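Local coordinates for putative peptide ABC-transport system periplasmic peptide-binding protein (Campylobacter jejuni, PDB 4OEV) that binds nickel(II) in the extracytoplasmic space, here as a complex with oxalate, and probably hands it to an ABC-type importer, at residues A[24-28]-A[480-484]; A[234-240]-A[475-481]. All coordinates share one frame; numbering follows the deposited sequence.

Contact 1: residues A[24-28]-A[480-484]; sequences EDHDA and HHGVG. With NI (nickel (II) ion), chain C; OXL (oxalate ion), chain D.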
loop_
_atom_site.group_PDB
_atom_site.type_symbol
_atom_site.label_atom_id
_atom_site.label_comp_id
_atom_site.label_asym_id
_atom_site.label_seq_id
_atom_site.Cartn_x
_atom_site.Cartn_y
_atom_site.Cartn_z
ATOM N N GLU A 24 -2.786 -4.485 -6.148
ATOM C CA GLU A 24 -1.583 -3.731 -5.806
ATOM C C GLU A 24 -1.758 -2.936 -4.521
ATOM O O GLU A 24 -1.045 -1.966 -4.300
ATOM C CB GLU A 24 -1.177 -2.787 -6.951
ATOM C CG GLU A 24 -0.689 -3.573 -8.163
ATOM C CD GLU A 24 0.001 -2.707 -9.184
ATOM O OE1 GLU A 24 -0.504 -1.607 -9.502
ATOM O OE2 GLU A 24 1.101 -3.094 -9.613
ATOM N N ASP A 25 -2.714 -3.359 -3.694
ATOM C CA ASP A 25 -3.039 -2.733 -2.399
ATOM C C ASP A 25 -3.411 -1.256 -2.587
ATOM O O ASP A 25 -3.256 -0.459 -1.658
ATOM C CB ASP A 25 -1.896 -2.823 -1.371
ATOM C CG ASP A 25 -1.620 -4.237 -0.884
ATOM O OD1 ASP A 25 -2.422 -5.143 -1.172
ATOM O OD2 ASP A 25 -0.600 -4.449 -0.174
ATOM N N HIS A 26 -3.912 -0.885 -3.767
ATOM C CA HIS A 26 -4.319 0.509 -3.970
ATOM C C HIS A 26 -5.824 0.724 -4.103
ATOM O O HIS A 26 -6.282 1.850 -4.008
ATOM C CB HIS A 26 -3.680 1.097 -5.221
ATOM C CG HIS A 26 -2.297 1.567 -5.001
ATOM N ND1 HIS A 26 -1.234 0.706 -4.839
ATOM C CD2 HIS A 26 -1.798 2.825 -4.858
ATOM C CE1 HIS A 26 -0.132 1.422 -4.639
ATOM N NE2 HIS A 26 -0.461 2.690 -4.625
ATOM N N ASP A 27 -6.592 -0.333 -4.307
ATOM C CA ASP A 27 -8.014 -0.146 -4.606
ATOM C C ASP A 27 -8.940 -0.523 -3.453
ATOM O O ASP A 27 -8.508 -1.093 -2.442
ATOM C CB ASP A 27 -8.391 -0.954 -5.832
ATOM C CG ASP A 27 -8.409 -2.432 -5.542
ATOM O OD1 ASP A 27 -9.464 -2.895 -5.084
ATOM O OD2 ASP A 27 -7.377 -3.110 -5.747
ATOM N N ALA A 28 -10.214 -0.164 -3.596
ATOM C CA ALA A 28 -11.216 -0.524 -2.592
ATOM C C ALA A 28 -12.268 -1.481 -3.158
ATOM O O ALA A 28 -13.273 -1.750 -2.474
ATOM C CB ALA A 28 -11.904 0.736 -2.005
ATOM N N HIS A 480 -1.389 2.119 3.095
ATOM C CA HIS A 480 -0.998 3.081 2.076
ATOM C C HIS A 480 -2.239 3.598 1.317
ATOM O O HIS A 480 -3.134 2.812 0.955
ATOM C CB HIS A 480 0.011 2.393 1.171
ATOM C CG HIS A 480 0.478 3.219 0.039
ATOM N ND1 HIS A 480 0.960 4.509 0.211
ATOM C CD2 HIS A 480 0.556 2.956 -1.286
ATOM C CE1 HIS A 480 1.299 5.004 -0.964
ATOM N NE2 HIS A 480 1.091 4.091 -1.896
ATOM N N HIS A 481 -2.308 4.926 1.179
ATOM C CA HIS A 481 -3.445 5.693 0.648
ATOM C C HIS A 481 -4.690 5.571 1.495
ATOM O O HIS A 481 -5.758 5.909 1.016
ATOM C CB HIS A 481 -3.829 5.324 -0.804
ATOM C CG HIS A 481 -2.754 5.595 -1.821
ATOM N ND1 HIS A 481 -2.489 6.859 -2.332
ATOM C CD2 HIS A 481 -1.903 4.749 -2.454
ATOM C CE1 HIS A 481 -1.501 6.774 -3.215
ATOM N NE2 HIS A 481 -1.135 5.502 -3.314
ATOM N N GLY A 482 -4.554 5.120 2.745
ATOM C CA GLY A 482 -5.685 4.944 3.621
ATOM C C GLY A 482 -6.515 3.720 3.247
ATOM O O GLY A 482 -7.600 3.483 3.840
ATOM N N VAL A 483 -6.015 2.930 2.290
ATOM C CA VAL A 483 -6.736 1.691 1.890
ATOM C C VAL A 483 -7.088 0.901 3.121
ATOM O O VAL A 483 -6.281 0.747 4.067
ATOM C CB VAL A 483 -5.926 0.847 0.873
ATOM C CG1 VAL A 483 -6.457 -0.571 0.734
ATOM C CG2 VAL A 483 -5.962 1.539 -0.545
ATOM N N GLY A 484 -8.341 0.453 3.157
ATOM C CA GLY A 484 -8.812 -0.245 4.311
ATOM C C GLY A 484 -9.867 0.559 5.002
ATOM O O GLY A 484 -10.502 0.044 5.894
HETATM NI NI NI C . 0.687 4.457 -3.908
HETATM C C1 OXL D . 3.026 5.979 -4.138
HETATM C C2 OXL D . 3.258 4.583 -4.705
HETATM O O1 OXL D . 3.961 6.875 -4.004
HETATM O O2 OXL D . 4.179 4.474 -5.536
HETATM O O3 OXL D . 1.843 6.243 -3.839
HETATM O O4 OXL D . 2.459 3.601 -4.474
HETATM O O HOH W 1 -2.524 0.022 0.602
HETATM O O HOH W 2 0.235 4.883 -5.780
#
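The nickel site of this extracytoplasmic binding protein is closed between two loops, where His26 of 24-28 and the consecutive His480 and His481 of 480-484 meet on one ion. All three bind through NE2, the nickel lying 2.2 Å from His26 NE2 and 2.1 Å from His480 NE2. They occupy one face of an octahedron. Oxalate chelates through O3, across the metal from His26, and O4, across from His481, while a water sits opposite His480. The neighbouring histidines reach the same ion by different torsions: CG of His480 lies anti to its backbone N (chi1 178°), whereas that of His481 swings beside its own (chi1 -63°). The rings of His26 and His480 stand almost perpendicular, at 89°. On the side of its ring away from the nickel, His26 ND1 donates to Glu24 O at 2.7 Å, nearly within the ring plane, although it meets that carbonyl from above its plane. Farther from the metal, Val483 fits its methyls against the backbone of the other loop, with CG2 3.5 Å from His26 O and CG1 3.8 Å from Asp27 O. Asp240 and Glu12 accept hydrogen bonds from ND1 of His480 and His481. With every ND1 engaged by an oxygen acceptor, each ring's rotation is restrained and NE2 is presented to nickel; the two carboxylates probably make their imidazoles stronger donors to the metal.

Contact 2: residues A[234-240]-A[475-481]; sequences LREKSAD and TRTLGHH. With NI (nickel (II) ion), chain C; OXL (oxalate ion), chain D.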
loop_
_atom_site.group_PDB
_atom_site.type_symbol
_atom_site.label_atom_id
_atom_site.label_comp_id
_atom_site.label_asym_id
_atom_site.label_seq_id
_atom_site.Cartn_x
_atom_site.Cartn_y
_atom_site.Cartn_z
ATOM N N LEU A 234 -13.600 11.209 11.177
ATOM C CA LEU A 234 -12.981 10.125 11.911
ATOM C C LEU A 234 -11.487 10.132 11.655
ATOM O O LEU A 234 -11.086 9.993 10.496
ATOM C CB LEU A 234 -13.528 8.781 11.472
ATOM C CG LEU A 234 -14.686 8.237 12.278
ATOM C CD1 LEU A 234 -15.137 7.020 11.529
ATOM C CD2 LEU A 234 -14.259 7.911 13.699
ATOM N N ARG A 235 -10.685 10.287 12.710
ATOM C CA ARG A 235 -9.224 10.238 12.578
ATOM C C ARG A 235 -8.774 8.808 12.573
ATOM O O ARG A 235 -9.085 8.084 13.511
ATOM C CB ARG A 235 -8.510 10.950 13.719
ATOM C CG ARG A 235 -6.998 10.657 13.687
ATOM C CD ARG A 235 -6.256 11.297 14.840
ATOM N NE ARG A 235 -6.364 12.750 14.865
ATOM C CZ ARG A 235 -5.348 13.590 14.649
ATOM N NH1 ARG A 235 -4.144 13.117 14.365
ATOM N NH2 ARG A 235 -5.532 14.913 14.728
ATOM N N GLU A 236 -8.057 8.394 11.533
ATOM C CA GLU A 236 -7.620 6.988 11.411
ATOM C C GLU A 236 -6.090 6.916 11.435
ATOM O O GLU A 236 -5.437 7.680 10.733
ATOM C CB GLU A 236 -8.162 6.375 10.124
ATOM C CG GLU A 236 -9.674 6.490 10.023
ATOM C CD GLU A 236 -10.343 5.167 9.691
ATOM O OE1 GLU A 236 -9.866 4.114 10.175
ATOM O OE2 GLU A 236 -11.350 5.173 8.939
ATOM N N LYS A 237 -5.539 6.030 12.263
ATOM C CA LYS A 237 -4.092 5.796 12.306
ATOM C C LYS A 237 -3.724 4.988 11.087
ATOM O O LYS A 237 -4.589 4.333 10.522
ATOM C CB LYS A 237 -3.680 5.045 13.577
ATOM C CG LYS A 237 -3.825 5.859 14.881
ATOM C CD LYS A 237 -2.763 6.985 14.972
ATOM C CE LYS A 237 -2.928 7.872 16.221
ATOM N NZ LYS A 237 -3.091 9.367 15.939
ATOM N N SER A 238 -2.461 5.035 10.647
ATOM C CA SER A 238 -2.093 4.213 9.488
ATOM C C SER A 238 -0.628 3.845 9.526
ATOM O O SER A 238 0.162 4.509 10.192
ATOM C CB SER A 238 -2.379 4.928 8.176
ATOM O OG SER A 238 -1.227 5.662 7.744
ATOM N N ALA A 239 -0.265 2.856 8.725
ATOM C CA ALA A 239 1.136 2.448 8.575
ATOM C C ALA A 239 1.719 3.093 7.310
ATOM O O ALA A 239 2.790 2.716 6.818
ATOM C CB ALA A 239 1.255 0.888 8.528
ATOM N N ASP A 240 0.982 4.057 6.768
ATOM C CA ASP A 240 1.367 4.717 5.532
ATOM C C ASP A 240 2.407 5.818 5.766
ATOM O O ASP A 240 2.154 6.723 6.557
ATOM C CB ASP A 240 0.122 5.318 4.888
ATOM C CG ASP A 240 0.373 5.775 3.475
ATOM O OD1 ASP A 240 1.427 5.432 2.898
ATOM O OD2 ASP A 240 -0.506 6.435 2.916
ATOM N N THR A 475 -13.273 2.189 12.645
ATOM C CA THR A 475 -11.874 2.475 12.291
ATOM C C THR A 475 -11.043 1.228 12.460
ATOM O O THR A 475 -11.446 0.283 13.156
ATOM C CB THR A 475 -11.245 3.551 13.171
ATOM O OG1 THR A 475 -11.274 3.098 14.529
ATOM C CG2 THR A 475 -12.006 4.893 13.064
ATOM N N ARG A 476 -9.904 1.225 11.779
ATOM C CA ARG A 476 -8.815 0.321 12.096
ATOM C C ARG A 476 -7.546 0.888 11.459
ATOM O O ARG A 476 -7.584 1.923 10.760
ATOM C CB ARG A 476 -9.111 -1.120 11.652
ATOM C CG ARG A 476 -9.192 -1.367 10.173
ATOM C CD ARG A 476 -9.457 -2.873 9.851
ATOM N NE ARG A 476 -9.032 -3.092 8.476
ATOM C CZ ARG A 476 -9.253 -4.176 7.746
ATOM N NH1 ARG A 476 -8.796 -4.191 6.489
ATOM N NH2 ARG A 476 -9.948 -5.200 8.234
ATOM N N THR A 477 -6.412 0.275 11.759
ATOM C CA THR A 477 -5.150 0.786 11.253
ATOM C C THR A 477 -5.123 0.620 9.743
ATOM O O THR A 477 -5.205 -0.496 9.219
ATOM C CB THR A 477 -3.972 0.103 11.938
ATOM O OG1 THR A 477 -4.113 0.322 13.339
ATOM C CG2 THR A 477 -2.624 0.720 11.492
ATOM N N LEU A 478 -5.030 1.751 9.049
ATOM C CA LEU A 478 -5.103 1.774 7.595
ATOM C C LEU A 478 -3.732 1.494 6.974
ATOM O O LEU A 478 -2.698 1.442 7.680
ATOM C CB LEU A 478 -5.638 3.136 7.096
ATOM C CG LEU A 478 -7.050 3.472 7.630
ATOM C CD1 LEU A 478 -7.617 4.717 6.971
ATOM C CD2 LEU A 478 -8.050 2.248 7.495
ATOM N N GLY A 479 -3.739 1.287 5.658
ATOM C CA GLY A 479 -2.520 1.102 4.898
ATOM C C GLY A 479 -2.295 2.315 4.027
ATOM O O GLY A 479 -2.912 3.378 4.206
ATOM N N HIS A 480 -1.389 2.119 3.095
ATOM C CA HIS A 480 -0.998 3.081 2.076
ATOM C C HIS A 480 -2.239 3.598 1.317
ATOM O O HIS A 480 -3.134 2.812 0.955
ATOM C CB HIS A 480 0.011 2.393 1.171
ATOM C CG HIS A 480 0.478 3.219 0.039
ATOM N ND1 HIS A 480 0.960 4.509 0.211
ATOM C CD2 HIS A 480 0.556 2.956 -1.286
ATOM C CE1 HIS A 480 1.299 5.004 -0.964
ATOM N NE2 HIS A 480 1.091 4.091 -1.896
ATOM N N HIS A 481 -2.308 4.926 1.179
ATOM C CA HIS A 481 -3.445 5.693 0.648
ATOM C C HIS A 481 -4.690 5.571 1.495
ATOM O O HIS A 481 -5.758 5.909 1.016
ATOM C CB HIS A 481 -3.829 5.324 -0.804
ATOM C CG HIS A 481 -2.754 5.595 -1.821
ATOM N ND1 HIS A 481 -2.489 6.859 -2.332
ATOM C CD2 HIS A 481 -1.903 4.749 -2.454
ATOM C CE1 HIS A 481 -1.501 6.774 -3.215
ATOM N NE2 HIS A 481 -1.135 5.502 -3.314
HETATM NI NI NI C . 0.687 4.457 -3.908
HETATM C C1 OXL D . 3.026 5.979 -4.138
HETATM C C2 OXL D . 3.258 4.583 -4.705
HETATM O O1 OXL D . 3.961 6.875 -4.004
HETATM O O2 OXL D . 4.179 4.474 -5.536
HETATM O O3 OXL D . 1.843 6.243 -3.839
HETATM O O4 OXL D . 2.459 3.601 -4.474
HETATM O O HOH W 3 -7.401 3.990 12.824
HETATM O O HOH W 2 0.235 4.883 -5.780
#
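The backbones of 234-240 and 475-481 run in the same direction and join at a single parallel bridge, in which Leu478 N donates to Lys237 O at 3.0 Å and Ala239 N to Leu478 O at 3.0 Å. Ahead of the bridge, Thr475 CG2 meets the Leu234 methyl CD2 at 3.8 Å; from the bridge, Leu478 reaches back so that CD1 lies 3.6 Å from Glu236 CB. Glu236, bent at chi2 (-130°), passes across both Thr475 and Leu478; its OE1 takes a weak hydrogen bond from Arg476 N. A water accepts from Lys237 N and donates weakly to Arg476 O. The loop runs alongside the end of strand 231-236 of the antiparallel sheet without forming a regular strand there; the neighbouring strand 454-467 carries Leu460, the backbone partner of Asp240. At the bridge itself, Ser238 OG accepts from Asp240 N in an ST turn and is also hydrogen-bonded to Leu460 O. Asp240 then uses both carboxylate oxygens as a second shell for the nickel site: OD1 receives His480 ND1 at 2.9 Å, and OD2 receives His481 N, also at 2.9 Å. The carboxylate and imidazole planes are 82° apart; OD1 lies close to the plane of the ring, while ND1 meets it from above the carboxylate plane. A salt bridge from Arg242 to OD1 further fixes the aspartate that orients His480.

Contacts 1 and 2 have centres about 10 Å apart and share His480 and His481, so the loop after strand 454-467 serves both in succession: 475-481 runs beside the end of strand 231-236; next along the same loop, residues 480-484 meet the loop 24-28 that follows strand 6-11. The sheet containing 231-236 and 454-467 thus lies on one side of the shared loop, and an N-terminal loop on the other. Leu478 CD2 of contact 2 packs at 3.5 Å on Gly484 C of contact 1, joining the two away from the metal. A ligand set drawn from positions more than 450 residues apart therefore has its C-terminal histidines positioned by a second shell from mid-chain.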